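Local coordinates for protein benzyl alcohol dehydrogenase (Acinetobacter calcoaceticus, PDB 1F8F) that catalyses the NAD-dependent oxidation of aryl alcohols such as benzyl alcohol to the corresponding aldehydes, as a zinc-containing enzyme of the medium-chain alcohol dehydrogenase type, at residues Lys187-Ser192 / Val259-Glu264; Leu282-Val287 / Gly308-Gly313. All blocks are in the same frame, centred on the assembly; numbering follows the deposited sequence.

Contact 1. Residues Lys187-Ser192 / Val259-Glu264; sequences KVTPAS and VNFALE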
# COMPACT_ATOMS: atom_id res chain seq x y z
N LYS A 187 5.06 8.86 -4.63
CA LYS A 187 3.68 9.01 -4.96
C LYS A 187 3.03 10.30 -4.42
O LYS A 187 2.11 10.16 -3.59
CB LYS A 187 2.74 7.88 -4.58
CG LYS A 187 3.07 6.48 -5.04
CD LYS A 187 2.25 5.48 -4.22
CE LYS A 187 2.81 4.10 -4.32
NZ LYS A 187 3.15 3.56 -5.67
N VAL A 188 3.43 11.49 -4.87
CA VAL A 188 2.85 12.72 -4.39
C VAL A 188 1.33 12.71 -4.48
O VAL A 188 0.76 12.34 -5.52
CB VAL A 188 3.52 13.86 -5.20
CG1 VAL A 188 2.97 15.23 -4.94
CG2 VAL A 188 5.02 13.78 -4.88
N THR A 189 0.65 13.20 -3.44
CA THR A 189 -0.82 13.21 -3.39
C THR A 189 -1.41 14.59 -3.57
O THR A 189 -0.83 15.68 -3.36
CB THR A 189 -1.27 12.66 -2.00
OG1 THR A 189 -0.64 13.41 -0.94
CG2 THR A 189 -0.92 11.21 -1.76
N PRO A 190 -2.68 14.64 -4.02
CA PRO A 190 -3.38 15.89 -4.28
C PRO A 190 -3.41 16.80 -3.06
O PRO A 190 -3.56 16.32 -1.96
CB PRO A 190 -4.80 15.43 -4.65
CG PRO A 190 -4.55 14.11 -5.32
CD PRO A 190 -3.47 13.45 -4.47
N ALA A 191 -3.14 18.11 -3.21
CA ALA A 191 -3.15 19.10 -2.19
C ALA A 191 -1.90 19.10 -1.30
O ALA A 191 -1.86 19.99 -0.43
CB ALA A 191 -4.38 19.08 -1.28
N SER A 192 -0.90 18.29 -1.55
CA SER A 192 0.32 18.27 -0.75
C SER A 192 1.39 19.29 -1.16
O SER A 192 1.26 20.05 -2.12
CB SER A 192 0.99 16.87 -0.84
OG SER A 192 1.42 16.56 -2.21
N VAL A 259 8.05 20.13 4.43
CA VAL A 259 7.39 19.64 3.22
C VAL A 259 6.98 18.18 3.29
O VAL A 259 7.58 17.38 4.07
CB VAL A 259 8.46 20.00 2.13
CG1 VAL A 259 9.61 19.00 2.08
CG2 VAL A 259 7.84 20.04 0.72
N ASN A 260 5.90 17.74 2.63
CA ASN A 260 5.43 16.37 2.67
C ASN A 260 6.28 15.41 1.84
O ASN A 260 6.53 14.26 2.20
CB ASN A 260 4.01 16.26 2.15
CG ASN A 260 2.96 17.03 2.91
OD1 ASN A 260 2.17 17.67 2.19
ND2 ASN A 260 2.88 16.99 4.27
N PHE A 261 6.75 15.92 0.68
CA PHE A 261 7.53 15.14 -0.24
C PHE A 261 8.78 15.83 -0.80
O PHE A 261 8.67 17.01 -1.09
CB PHE A 261 6.67 14.68 -1.43
CG PHE A 261 5.48 13.84 -1.11
CD1 PHE A 261 5.55 12.47 -1.01
CD2 PHE A 261 4.24 14.44 -0.87
CE1 PHE A 261 4.42 11.68 -0.66
CE2 PHE A 261 3.12 13.72 -0.55
CZ PHE A 261 3.21 12.33 -0.47
N ALA A 262 9.92 15.12 -0.94
CA ALA A 262 11.07 15.78 -1.54
C ALA A 262 11.95 14.94 -2.43
O ALA A 262 12.01 13.71 -2.34
CB ALA A 262 11.88 16.39 -0.40
N LEU A 263 12.72 15.63 -3.28
CA LEU A 263 13.67 15.04 -4.19
C LEU A 263 15.06 15.66 -4.05
O LEU A 263 15.23 16.87 -4.29
CB LEU A 263 13.28 15.07 -5.66
CG LEU A 263 14.09 14.42 -6.75
CD1 LEU A 263 13.76 12.95 -6.97
CD2 LEU A 263 13.98 15.09 -8.12
N GLU A 264 16.06 14.78 -3.88
CA GLU A 264 17.46 15.22 -3.82
C GLU A 264 18.08 14.89 -5.19
O GLU A 264 18.20 13.70 -5.47
CB GLU A 264 18.31 14.51 -2.75
CG GLU A 264 19.46 15.38 -2.20
CD GLU A 264 20.36 15.88 -3.33
OE1 GLU A 264 21.11 15.04 -3.88
OE2 GLU A 264 20.26 17.05 -3.73

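Contact 2. Residues Leu282-Val287 / Gly308-Gly313; sequences LGKIAV and GKTILG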
# COMPACT_ATOMS: atom_id res chain seq x y z
N LEU A 282 6.22 12.89 9.18
CA LEU A 282 5.88 11.84 8.24
C LEU A 282 6.25 12.12 6.78
O LEU A 282 5.90 11.35 5.87
CB LEU A 282 4.45 11.30 8.33
CG LEU A 282 4.11 10.55 9.62
CD1 LEU A 282 2.59 10.37 9.70
CD2 LEU A 282 4.76 9.17 9.63
N GLY A 283 7.18 13.07 6.60
CA GLY A 283 7.68 13.39 5.26
C GLY A 283 8.59 12.34 4.67
O GLY A 283 9.16 11.47 5.37
N LYS A 284 8.77 12.39 3.35
CA LYS A 284 9.56 11.44 2.60
C LYS A 284 10.51 12.11 1.62
O LYS A 284 10.03 12.84 0.77
CB LYS A 284 8.68 10.41 1.86
CG LYS A 284 7.67 9.67 2.70
CD LYS A 284 6.91 8.59 1.90
CE LYS A 284 5.75 8.19 2.80
NZ LYS A 284 5.00 6.97 2.42
N ILE A 285 11.80 11.67 1.56
CA ILE A 285 12.71 12.28 0.61
C ILE A 285 13.31 11.20 -0.28
O ILE A 285 13.85 10.21 0.24
CB ILE A 285 13.83 13.13 1.27
CG1 ILE A 285 14.65 13.85 0.15
CG2 ILE A 285 14.74 12.33 2.17
CD1 ILE A 285 15.53 15.01 0.58
N ALA A 286 13.19 11.28 -1.59
CA ALA A 286 13.73 10.32 -2.54
C ALA A 286 15.14 10.75 -3.00
O ALA A 286 15.25 11.88 -3.44
CB ALA A 286 12.84 10.16 -3.78
N VAL A 287 16.14 9.86 -3.04
CA VAL A 287 17.48 10.20 -3.42
C VAL A 287 17.85 9.79 -4.83
O VAL A 287 18.00 8.59 -5.03
CB VAL A 287 18.50 9.58 -2.41
CG1 VAL A 287 19.94 9.90 -2.76
CG2 VAL A 287 18.29 10.15 -0.98
N GLY A 308 9.08 10.53 12.27
CA GLY A 308 8.69 9.37 11.47
C GLY A 308 9.05 9.46 9.98
O GLY A 308 8.34 9.03 9.05
N LYS A 309 10.18 10.14 9.78
CA LYS A 309 10.68 10.42 8.46
C LYS A 309 11.20 9.23 7.68
O LYS A 309 11.87 8.29 8.15
CB LYS A 309 11.75 11.53 8.62
CG LYS A 309 11.17 12.89 9.02
CD LYS A 309 12.28 13.99 9.05
CE LYS A 309 11.62 15.23 9.63
NZ LYS A 309 12.55 16.38 9.87
N THR A 310 11.02 9.26 6.37
CA THR A 310 11.54 8.26 5.45
C THR A 310 12.57 8.78 4.43
O THR A 310 12.47 9.80 3.75
CB THR A 310 10.44 7.51 4.69
OG1 THR A 310 9.40 7.14 5.57
CG2 THR A 310 11.09 6.28 4.08
N ILE A 311 13.66 8.03 4.35
CA ILE A 311 14.74 8.38 3.41
C ILE A 311 14.82 7.23 2.39
O ILE A 311 15.07 6.11 2.85
CB ILE A 311 16.09 8.57 4.09
CG1 ILE A 311 16.38 9.81 4.95
CG2 ILE A 311 17.18 8.73 3.05
CD1 ILE A 311 17.71 9.54 5.72
N LEU A 312 14.62 7.41 1.09
CA LEU A 312 14.69 6.33 0.13
C LEU A 312 15.45 6.49 -1.20
O LEU A 312 15.35 7.47 -1.93
CB LEU A 312 13.33 5.75 -0.32
CG LEU A 312 12.33 6.56 -1.10
CD1 LEU A 312 11.36 5.76 -1.93
CD2 LEU A 312 11.52 7.38 -0.08
N GLY A 313 16.18 5.40 -1.54
CA GLY A 313 16.97 5.40 -2.77
C GLY A 313 16.22 5.12 -4.05
O GLY A 313 15.48 4.11 -4.03
O HOH W 1 7.61 8.94 6.22

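Contact 1. Residues Lys187-Ser192 / Val259-Glu264
Phe261 lays one face of its ring on the backbone of Val188: CA of Val188 stands 3.9 Å from the ring centroid and only 9° off the ring normal, a CH-pi contact centred on the ring. With CG1 of Val188 anti to the backbone N (chi1 175°), the other methyl, CG2, stands beside that N and reaches over the face toward the root of the ring, 3.8 Å from CG of Phe261. The CE2 side of the ring meets polar atoms. OG1 of Thr189 lies at the edge, 3.8 Å from CE2 of Phe261, while OG of Ser192 approaches obliquely. That serine hydroxyl is engaged within its own loop, donating to O of Thr189 over 2.7 Å on an in-plane lone pair. The same carbonyl takes the N-H of Ser192, closing a type II turn. CB of Ser192 rests 3.3 Å from OD1 of Asn260, whose backbone N is bonded to Ser193 OG. Leu186, from the helix 174-186, also touches Phe261. The connection from this helix to the first strand of the Rossmann sheet is therefore packed against the start of the fourth by dispersion and CH-pi contact, while the Ser192 hydroxyl beside the ring spends its proton within the turn.

Contact 2. Residues Leu282-Val287 / Gly308-Gly313
Gly283 and Thr310 open a parallel ladder that joins the strands 283-287 and 310-313, whose axes approach to 4.7 Å at an angle of 20°. Four hydrogen bonds cross it: Thr310 N to Gly283 O, Ile285 N to Thr310 O at 3.0 Å, Leu312 N to Ile285 O at 174° about the hydrogen, and Val287 N to Leu312 O, the shortest at 2.8 Å. CA-H groups add to them, as where CA of Ala286 sits 3.3 Å from O of Leu312. Among apolar contacts, Ile285 and Ile311 run side by side on one face, CG2 of Ile285 lying 4.1 Å from CG1 of Ile311, and Val276 of the helix 269-277 touches both. On the other face the aliphatic part of Lys284 lies alongside Thr310, its CG 4.0 Å from CB of the threonine. A water bridges the opening end, 2.9 Å from Gly308 O and also hydrogen-bonded to Gly283 O and Thr310 OG1. Beyond, Thr310 to Leu312 pair antiparallel with a strand of the third subunit. The backbone bonds thus fix the register of the last two strands of the Rossmann sheet, and the outermost carries the sheet into a neighbouring subunit.

Contacts 1 and 2 meet in one six-stranded parallel sheet, their centres 10 Å apart, because the strands 259-264 and 283-287 are neighbours in it. Ala262 makes the junction: its N lies 2.8 Å from O of Lys284 and its O 2.8 Å from N of Ala286, both probable hydrogen bonds. Leu263 CD1 adds packing at 4.0 Å from Ala286 O. Contact 1 packs the loop that leads into the first strand against the fourth, and contact 2 lies one strand further on, toward the strand that is outermost within this chain. This is the Rossmann domain that binds NAD; the side chain of Val287 is about 8 Å from a bound NAD, and that of Asn260 about 5 Å from a sulfate ion, probably from the crystallisation liquor.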